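Local coordinates for putative uncharacterized protein Smu.1393c (Streptococcus mutans, PDB 4L9A), which is an alpha/beta hydrolase that probably acts as a carboxylesterase, hydrolysing carboxylic ester bonds, at residues A[53-66]-A[271-283]. Residues are numbered along the deposited sequence; the frame is centred on the assembly and turned at random.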
ATOM      1  N   PHE A  53       9.661  -5.009   0.823  1.00 25.96           N
ATOM      2  CA  PHE A  53       9.854  -4.526  -0.541  1.00 27.68           C
ATOM      3  C   PHE A  53       9.803  -2.995  -0.611  1.00 23.47           C
ATOM      4  O   PHE A  53       9.025  -2.360   0.089  1.00 22.54           O
ATOM      5  CB  PHE A  53       8.792  -5.090  -1.479  1.00 26.50           C
ATOM      6  CG  PHE A  53       8.670  -6.587  -1.445  1.00 29.08           C
ATOM      7  CD1 PHE A  53       9.737  -7.391  -1.802  1.00 24.52           C
ATOM      8  CD2 PHE A  53       7.477  -7.186  -1.069  1.00 29.93           C
ATOM      9  CE1 PHE A  53       9.619  -8.769  -1.783  1.00 26.78           C
ATOM     10  CE2 PHE A  53       7.347  -8.577  -1.043  1.00 30.25           C
ATOM     11  CZ  PHE A  53       8.414  -9.363  -1.400  1.00 25.44           C
ATOM     12  N   SER A  54      10.612  -2.408  -1.484  1.00 20.87           N
ATOM     13  CA  SER A  54      10.514  -0.967  -1.730  1.00 20.51           C
ATOM     14  C   SER A  54       9.280  -0.735  -2.588  1.00 23.27           C
ATOM     15  O   SER A  54       8.913  -1.588  -3.395  1.00 25.25           O
ATOM     16  CB  SER A  54      11.774  -0.431  -2.435  1.00 18.73           C
ATOM     17  OG  SER A  54      11.757   0.987  -2.478  1.00 21.50           O
ATOM     18  N   THR A  55       8.642   0.418  -2.426  1.00 24.83           N
ATOM     19  CA  THR A  55       7.274   0.590  -2.929  1.00 25.59           C
ATOM     20  C   THR A  55       7.207   0.694  -4.447  1.00 27.33           C
ATOM     21  O   THR A  55       6.339   0.082  -5.077  1.00 22.40           O
ATOM     22  CB  THR A  55       6.580   1.775  -2.248  1.00 23.18           C
ATOM     23  OG1 THR A  55       6.431   1.474  -0.856  1.00 19.57           O
ATOM     24  CG2 THR A  55       5.194   2.043  -2.860  1.00 20.14           C
ATOM     25  N   ALA A  56       8.134   1.432  -5.051  1.00 25.72           N
ATOM     26  CA  ALA A  56       8.152   1.527  -6.502  1.00 28.22           C
ATOM     27  C   ALA A  56       8.341   0.149  -7.158  1.00 28.08           C
ATOM     28  O   ALA A  56       7.713  -0.148  -8.180  1.00 26.86           O
ATOM     29  CB  ALA A  56       9.241   2.503  -6.967  1.00 28.60           C
ATOM     30  N   ASP A  57       9.216  -0.672  -6.578  1.00 26.61           N
ATOM     31  CA  ASP A  57       9.451  -2.032  -7.063  1.00 26.45           C
ATOM     32  C   ASP A  57       8.172  -2.855  -6.887  1.00 27.59           C
ATOM     33  O   ASP A  57       7.745  -3.604  -7.782  1.00 25.71           O
ATOM     34  CB  ASP A  57      10.552  -2.709  -6.240  1.00 30.79           C
ATOM     35  CG  ASP A  57      11.921  -2.056  -6.412  1.00 31.71           C
ATOM     36  OD1 ASP A  57      12.151  -1.438  -7.464  1.00 24.57           O
ATOM     37  OD2 ASP A  57      12.773  -2.177  -5.496  1.00 27.62           O
ATOM     38  N   ASN A  58       7.592  -2.724  -5.699  1.00 24.09           N
ATOM     39  CA  ASN A  58       6.391  -3.458  -5.310  1.00 17.91           C
ATOM     40  C   ASN A  58       5.254  -3.223  -6.314  1.00 26.25           C
ATOM     41  O   ASN A  58       4.552  -4.155  -6.701  1.00 25.76           O
ATOM     42  CB  ASN A  58       5.986  -3.010  -3.888  1.00 17.80           C
ATOM     43  CG  ASN A  58       4.901  -3.891  -3.256  1.00 23.15           C
ATOM     44  OD1 ASN A  58       4.681  -5.024  -3.668  1.00 20.61           O
ATOM     45  ND2 ASN A  58       4.231  -3.359  -2.233  1.00 23.69           N
ATOM     46  N   PHE A  59       5.117  -1.976  -6.766  1.00 25.00           N
ATOM     47  CA  PHE A  59       4.016  -1.572  -7.633  1.00 22.93           C
ATOM     48  C   PHE A  59       4.420  -1.397  -9.099  1.00 28.02           C
ATOM     49  O   PHE A  59       3.708  -0.753  -9.868  1.00 31.99           O
ATOM     50  CB  PHE A  59       3.394  -0.277  -7.103  1.00 22.33           C
ATOM     51  CG  PHE A  59       2.505  -0.479  -5.903  1.00 23.02           C
ATOM     52  CD1 PHE A  59       1.176  -0.866  -6.068  1.00 24.22           C
ATOM     53  CD2 PHE A  59       2.987  -0.269  -4.619  1.00 24.71           C
ATOM     54  CE1 PHE A  59       0.345  -1.063  -4.959  1.00 20.63           C
ATOM     55  CE2 PHE A  59       2.162  -0.460  -3.502  1.00 26.45           C
ATOM     56  CZ  PHE A  59       0.845  -0.857  -3.676  1.00 24.41           C
ATOM     57  N   ALA A  60       5.547  -1.983  -9.486  1.00 25.69           N
ATOM     58  CA  ALA A  60       6.093  -1.778 -10.830  1.00 31.35           C
ATOM     59  C   ALA A  60       5.098  -2.070 -11.954  1.00 33.40           C
ATOM     60  O   ALA A  60       5.019  -1.326 -12.940  1.00 31.84           O
ATOM     61  CB  ALA A  60       7.375  -2.603 -11.020  1.00 31.40           C
ATOM     62  N   ASN A  61       4.344  -3.154 -11.804  1.00 31.36           N
ATOM     63  CA  ASN A  61       3.370  -3.561 -12.814  1.00 35.70           C
ATOM     64  C   ASN A  61       2.195  -2.590 -12.985  1.00 35.57           C
ATOM     65  O   ASN A  61       1.517  -2.609 -14.012  1.00 39.40           O
ATOM     66  CB  ASN A  61       2.848  -4.974 -12.527  1.00 29.30           C
ATOM     67  CG  ASN A  61       3.896  -6.051 -12.776  1.00 38.66           C
ATOM     68  OD1 ASN A  61       4.902  -5.816 -13.457  1.00 35.97           O
ATOM     69  ND2 ASN A  61       3.661  -7.244 -12.232  1.00 34.69           N
ATOM     70  N   ILE A  62       1.938  -1.757 -11.980  1.00 24.59           N
ATOM     71  CA  ILE A  62       0.942  -0.695 -12.150  1.00 25.63           C
ATOM     72  C   ILE A  62       1.600   0.589 -12.685  1.00 27.16           C
ATOM     73  O   ILE A  62       1.129   1.203 -13.654  1.00 28.01           O
ATOM     74  CB  ILE A  62       0.179  -0.405 -10.842  1.00 26.62           C
ATOM     75  CG1 ILE A  62      -0.677  -1.626 -10.451  1.00 25.10           C
ATOM     76  CG2 ILE A  62      -0.704   0.828 -11.024  1.00 28.69           C
ATOM     77  CD1 ILE A  62      -1.367  -1.510  -9.083  1.00 26.24           C
ATOM     78  N   ILE A  63       2.701   0.974 -12.051  1.00 31.02           N
ATOM     79  CA  ILE A  63       3.443   2.178 -12.441  1.00 32.45           C
ATOM     80  C   ILE A  63       3.798   2.155 -13.919  1.00 33.83           C
ATOM     81  O   ILE A  63       3.506   3.105 -14.645  1.00 37.84           O
ATOM     82  CB  ILE A  63       4.700   2.371 -11.555  1.00 24.13           C
ATOM     83  CG1 ILE A  63       4.261   2.718 -10.130  1.00 25.21           C
ATOM     84  CG2 ILE A  63       5.594   3.510 -12.093  1.00 27.57           C
ATOM     85  CD1 ILE A  63       5.310   2.452  -9.063  1.00 24.40           C
ATOM     86  N   ASP A  64       4.401   1.064 -14.374  1.00 29.75           N
ATOM     87  CA  ASP A  64       4.795   0.960 -15.775  1.00 34.20           C
ATOM     88  C   ASP A  64       3.637   1.149 -16.745  1.00 40.35           C
ATOM     89  O   ASP A  64       3.855   1.525 -17.893  1.00 40.84           O
ATOM     90  CB  ASP A  64       5.468  -0.379 -16.060  1.00 41.57           C
ATOM     91  CG  ASP A  64       6.820  -0.498 -15.395  1.00 47.45           C
ATOM     92  OD1 ASP A  64       7.342   0.542 -14.937  1.00 43.96           O
ATOM     93  OD2 ASP A  64       7.350  -1.626 -15.324  1.00 47.68           O
ATOM     94  N   LYS A  65       2.413   0.885 -16.294  1.00 36.51           N
ATOM     95  CA  LYS A  65       1.258   0.959 -17.190  1.00 41.69           C
ATOM     96  C   LYS A  65       0.525   2.311 -17.196  1.00 45.98           C
ATOM     97  O   LYS A  65      -0.360   2.534 -18.019  1.00 42.08           O
ATOM     98  CB  LYS A  65       0.272  -0.169 -16.881  1.00 41.27           C
ATOM     99  CG  LYS A  65       0.799  -1.575 -17.136  1.00 45.10           C
ATOM    100  CD  LYS A  65      -0.324  -2.602 -16.950  1.00 51.30           C
ATOM    101  CE  LYS A  65       0.166  -4.026 -17.138  1.00 52.55           C
ATOM    102  NZ  LYS A  65       1.235  -4.365 -16.166  1.00 58.06           N
ATOM    103  N   LEU A  66       0.873   3.206 -16.277  1.00 43.62           N
ATOM    104  CA  LEU A  66       0.221   4.512 -16.238  1.00 45.38           C
ATOM    105  C   LEU A  66       0.808   5.424 -17.322  1.00 52.47           C
ATOM    106  O   LEU A  66       1.988   5.315 -17.651  1.00 55.29           O
ATOM    107  CB  LEU A  66       0.350   5.147 -14.846  1.00 42.09           C
ATOM    108  CG  LEU A  66      -0.451   4.495 -13.709  1.00 38.79           C
ATOM    109  CD1 LEU A  66      -0.020   5.008 -12.335  1.00 34.85           C
ATOM    110  CD2 LEU A  66      -1.947   4.708 -13.917  1.00 41.99           C
ATOM    111  N   HIS A 271      -1.870  -6.425  -6.695  1.00 24.58           N
ATOM    112  CA  HIS A 271      -1.094  -5.390  -7.385  1.00 29.72           C
ATOM    113  C   HIS A 271       0.064  -5.962  -8.192  1.00 23.74           C
ATOM    114  O   HIS A 271       0.622  -5.273  -9.040  1.00 26.52           O
ATOM    115  CB  HIS A 271      -0.568  -4.337  -6.412  1.00 25.70           C
ATOM    116  CG  HIS A 271       0.320  -4.895  -5.348  1.00 24.85           C
ATOM    117  ND1 HIS A 271      -0.111  -5.840  -4.445  1.00 26.21           N
ATOM    118  CD2 HIS A 271       1.614  -4.639  -5.042  1.00 21.72           C
ATOM    119  CE1 HIS A 271       0.879  -6.145  -3.624  1.00 28.62           C
ATOM    120  NE2 HIS A 271       1.938  -5.431  -3.966  1.00 26.64           N
ATOM    121  N   TRP A 272       0.417  -7.217  -7.938  1.00 23.33           N
ATOM    122  CA  TRP A 272       1.384  -7.914  -8.778  1.00 21.42           C
ATOM    123  C   TRP A 272       0.753  -8.595  -9.988  1.00 26.89           C
ATOM    124  O   TRP A 272       1.311  -8.562 -11.088  1.00 29.88           O
ATOM    125  CB  TRP A 272       2.100  -8.995  -7.976  1.00 25.44           C
ATOM    126  CG  TRP A 272       3.018  -8.473  -6.919  1.00 26.46           C
ATOM    127  CD1 TRP A 272       3.310  -7.163  -6.644  1.00 19.42           C
ATOM    128  CD2 TRP A 272       3.769  -9.260  -5.985  1.00 28.03           C
ATOM    129  NE1 TRP A 272       4.194  -7.090  -5.592  1.00 25.10           N
ATOM    130  CE2 TRP A 272       4.492  -8.361  -5.170  1.00 23.57           C
ATOM    131  CE3 TRP A 272       3.895 -10.641  -5.759  1.00 26.66           C
ATOM    132  CZ2 TRP A 272       5.347  -8.798  -4.152  1.00 22.58           C
ATOM    133  CZ3 TRP A 272       4.747 -11.072  -4.751  1.00 29.99           C
ATOM    134  CH2 TRP A 272       5.454 -10.149  -3.953  1.00 22.73           C
ATOM    135  N   SER A 273      -0.394  -9.239  -9.772  1.00 30.07           N
ATOM    136  CA  SER A 273      -0.937 -10.198 -10.739  1.00 38.04           C
ATOM    137  C   SER A 273      -2.168  -9.727 -11.530  1.00 40.06           C
ATOM    138  O   SER A 273      -2.518 -10.320 -12.558  1.00 38.08           O
ATOM    139  CB  SER A 273      -1.298 -11.503 -10.013  1.00 34.59           C
ATOM    140  OG  SER A 273      -2.260 -11.253  -8.997  1.00 28.79           O
ATOM    141  N   GLU A 274      -2.849  -8.690 -11.055  1.00 33.24           N
ATOM    142  CA  GLU A 274      -4.117  -8.318 -11.683  1.00 26.55           C
ATOM    143  C   GLU A 274      -4.101  -6.916 -12.291  1.00 25.64           C
ATOM    144  O   GLU A 274      -5.130  -6.232 -12.314  1.00 31.38           O
ATOM    145  CB  GLU A 274      -5.267  -8.469 -10.677  1.00 25.46           C
ATOM    146  CG  GLU A 274      -5.417  -9.882 -10.105  1.00 28.75           C
ATOM    147  CD  GLU A 274      -5.681 -10.927 -11.174  1.00 42.47           C
ATOM    148  OE1 GLU A 274      -6.357 -10.608 -12.175  1.00 45.82           O
ATOM    149  OE2 GLU A 274      -5.203 -12.072 -11.019  1.00 55.36           O
ATOM    150  N   THR A 275      -2.946  -6.500 -12.815  1.00 29.02           N
ATOM    151  CA  THR A 275      -2.757  -5.097 -13.196  1.00 29.18           C
ATOM    152  C   THR A 275      -3.463  -4.702 -14.496  1.00 31.75           C
ATOM    153  O   THR A 275      -3.768  -3.530 -14.712  1.00 39.04           O
ATOM    154  CB  THR A 275      -1.252  -4.685 -13.212  1.00 28.73           C
ATOM    155  OG1 THR A 275      -0.543  -5.454 -14.191  1.00 30.31           O
ATOM    156  CG2 THR A 275      -0.642  -4.925 -11.869  1.00 24.92           C
ATOM    157  N   ASN A 276      -3.737  -5.673 -15.358  1.00 37.00           N
ATOM    158  CA  ASN A 276      -4.527  -5.395 -16.552  1.00 39.87           C
ATOM    159  C   ASN A 276      -5.930  -4.958 -16.168  1.00 39.41           C
ATOM    160  O   ASN A 276      -6.459  -3.981 -16.703  1.00 43.10           O
ATOM    161  CB  ASN A 276      -4.584  -6.610 -17.482  1.00 51.39           C
ATOM    162  CG  ASN A 276      -3.289  -6.812 -18.251  1.00 61.80           C
ATOM    163  OD1 ASN A 276      -2.618  -5.847 -18.627  1.00 64.13           O
ATOM    164  ND2 ASN A 276      -2.929  -8.068 -18.485  1.00 65.22           N
ATOM    165  N   SER A 277      -6.528  -5.690 -15.232  1.00 31.30           N
ATOM    166  CA  SER A 277      -7.844  -5.351 -14.721  1.00 35.33           C
ATOM    167  C   SER A 277      -7.818  -4.040 -13.943  1.00 34.04           C
ATOM    168  O   SER A 277      -8.705  -3.194 -14.101  1.00 32.67           O
ATOM    169  CB  SER A 277      -8.378  -6.477 -13.837  1.00 41.41           C
ATOM    170  OG  SER A 277      -9.642  -6.138 -13.298  1.00 50.44           O
ATOM    171  N   ILE A 278      -6.799  -3.870 -13.107  1.00 31.39           N
ATOM    172  CA  ILE A 278      -6.662  -2.646 -12.327  1.00 30.04           C
ATOM    173  C   ILE A 278      -6.583  -1.426 -13.241  1.00 32.55           C
ATOM    174  O   ILE A 278      -7.304  -0.444 -13.049  1.00 36.26           O
ATOM    175  CB  ILE A 278      -5.434  -2.714 -11.386  1.00 27.30           C
ATOM    176  CG1 ILE A 278      -5.628  -3.850 -10.373  1.00 28.15           C
ATOM    177  CG2 ILE A 278      -5.209  -1.368 -10.687  1.00 24.47           C
ATOM    178  CD1 ILE A 278      -4.338  -4.239  -9.623  1.00 28.91           C
ATOM    179  N   LEU A 279      -5.725  -1.499 -14.252  1.00 33.78           N
ATOM    180  CA  LEU A 279      -5.573  -0.386 -15.182  1.00 36.69           C
ATOM    181  C   LEU A 279      -6.868  -0.075 -15.922  1.00 37.90           C
ATOM    182  O   LEU A 279      -7.224   1.084 -16.138  1.00 37.70           O
ATOM    183  CB  LEU A 279      -4.441  -0.665 -16.174  1.00 40.22           C
ATOM    184  CG  LEU A 279      -3.085  -0.088 -15.760  1.00 43.79           C
ATOM    185  CD1 LEU A 279      -3.118   1.435 -15.817  1.00 43.50           C
ATOM    186  CD2 LEU A 279      -2.672  -0.564 -14.374  1.00 35.60           C
ATOM    187  N   GLU A 280      -7.572  -1.120 -16.320  1.00 35.14           N
ATOM    188  CA  GLU A 280      -8.856  -0.961 -16.993  1.00 35.96           C
ATOM    189  C   GLU A 280      -9.829  -0.137 -16.122  1.00 36.39           C
ATOM    190  O   GLU A 280     -10.426   0.836 -16.585  1.00 38.35           O
ATOM    191  CB  GLU A 280      -9.431  -2.347 -17.297  1.00 37.25           C
ATOM    192  CG  GLU A 280     -10.528  -2.393 -18.319  1.00 60.50           C
ATOM    193  CD  GLU A 280     -10.930  -3.823 -18.630  1.00 79.44           C
ATOM    194  OE1 GLU A 280     -10.057  -4.718 -18.550  1.00 80.50           O
ATOM    195  OE2 GLU A 280     -12.119  -4.051 -18.938  1.00 89.27           O
ATOM    196  N   LYS A 281      -9.976  -0.519 -14.856  1.00 34.00           N
ATOM    197  CA  LYS A 281     -10.821   0.240 -13.925  1.00 30.33           C
ATOM    198  C   LYS A 281     -10.296   1.651 -13.668  1.00 35.98           C
ATOM    199  O   LYS A 281     -11.066   2.600 -13.560  1.00 32.60           O
ATOM    200  CB  LYS A 281     -10.944  -0.494 -12.592  1.00 33.01           C
ATOM    201  CG  LYS A 281     -11.472  -1.906 -12.733  1.00 41.81           C
ATOM    202  CD  LYS A 281     -12.686  -1.938 -13.621  1.00 54.34           C
ATOM    203  CE  LYS A 281     -13.008  -3.359 -14.050  1.00 51.72           C
ATOM    204  NZ  LYS A 281     -14.021  -3.349 -15.133  1.00 42.52           N
ATOM    205  N   VAL A 282      -8.979   1.792 -13.573  1.00 33.98           N
ATOM    206  CA  VAL A 282      -8.385   3.099 -13.321  1.00 34.65           C
ATOM    207  C   VAL A 282      -8.661   4.059 -14.475  1.00 41.08           C
ATOM    208  O   VAL A 282      -9.073   5.196 -14.263  1.00 39.83           O
ATOM    209  CB  VAL A 282      -6.871   3.005 -13.084  1.00 37.17           C
ATOM    210  CG1 VAL A 282      -6.202   4.323 -13.428  1.00 39.66           C
ATOM    211  CG2 VAL A 282      -6.588   2.624 -11.642  1.00 33.76           C
ATOM    212  N   GLU A 283      -8.430   3.589 -15.693  1.00 44.46           N
ATOM    213  CA  GLU A 283      -8.664   4.398 -16.880  1.00 57.43           C
ATOM    214  C   GLU A 283     -10.119   4.845 -16.939  1.00 56.77           C
ATOM    215  O   GLU A 283     -10.413   5.992 -17.255  1.00 65.39           O
ATOM    216  CB  GLU A 283      -8.295   3.614 -18.138  1.00 67.91           C
ATOM    217  CG  GLU A 283      -6.801   3.550 -18.403  1.00 80.49           C
ATOM    218  CD  GLU A 283      -6.407   2.375 -19.276  1.00 91.17           C
ATOM    219  OE1 GLU A 283      -7.309   1.648 -19.742  1.00 96.77           O
ATOM    220  OE2 GLU A 283      -5.194   2.179 -19.498  1.00 90.02           O
TER
HETATM  221  O   HOH W   1       3.303  -4.408  -9.359  1.00 25.32           O
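Two ring nitrogens converge on one amide oxygen: Trp272 NE1 and His271 NE2 both donate to Asn58 OD1, at 2.9 and 2.8 Å. The tryptophan comes in only slightly tilted from the carbonyl plane, the histidine from well above it, and both rings stand nearly perpendicular to the amide. With CG anti to the backbone N (chi1 -169°), Asn58 swings its amide across to them, while its ND2 is held by Ser48. Beyond the indole NE1, the benzo edge of Trp272 meets the face of Phe53 in an offset edge-to-face pair, Trp272 CZ2 lying 3.7 Å from Phe53 CE2. His271 CD2 lies over one face of Phe59, toward the rim. In this alpha/beta hydrolase fold, the contact joins the short helices after strand 43-47 to the C-terminal helices after strand 260-263. Water 1 links Asn58 O, Asn61 N and His271 O. Asn61 ND2 donates to a lone pair of Trp272 O (2.9 Å), which lies close to the plane of the Asn61 amide. Ile62 is a knob among His271, Thr275, Ile278 and Leu279, its CG1 3.6 Å from Thr275 CG2. Straight through chi2 and chi3 and bent at chi4 (60°), the Lys65 chain passes over Leu279 and turns NZ onto Thr275 OG1 (2.9 Å) and Asn61 O (2.8 Å).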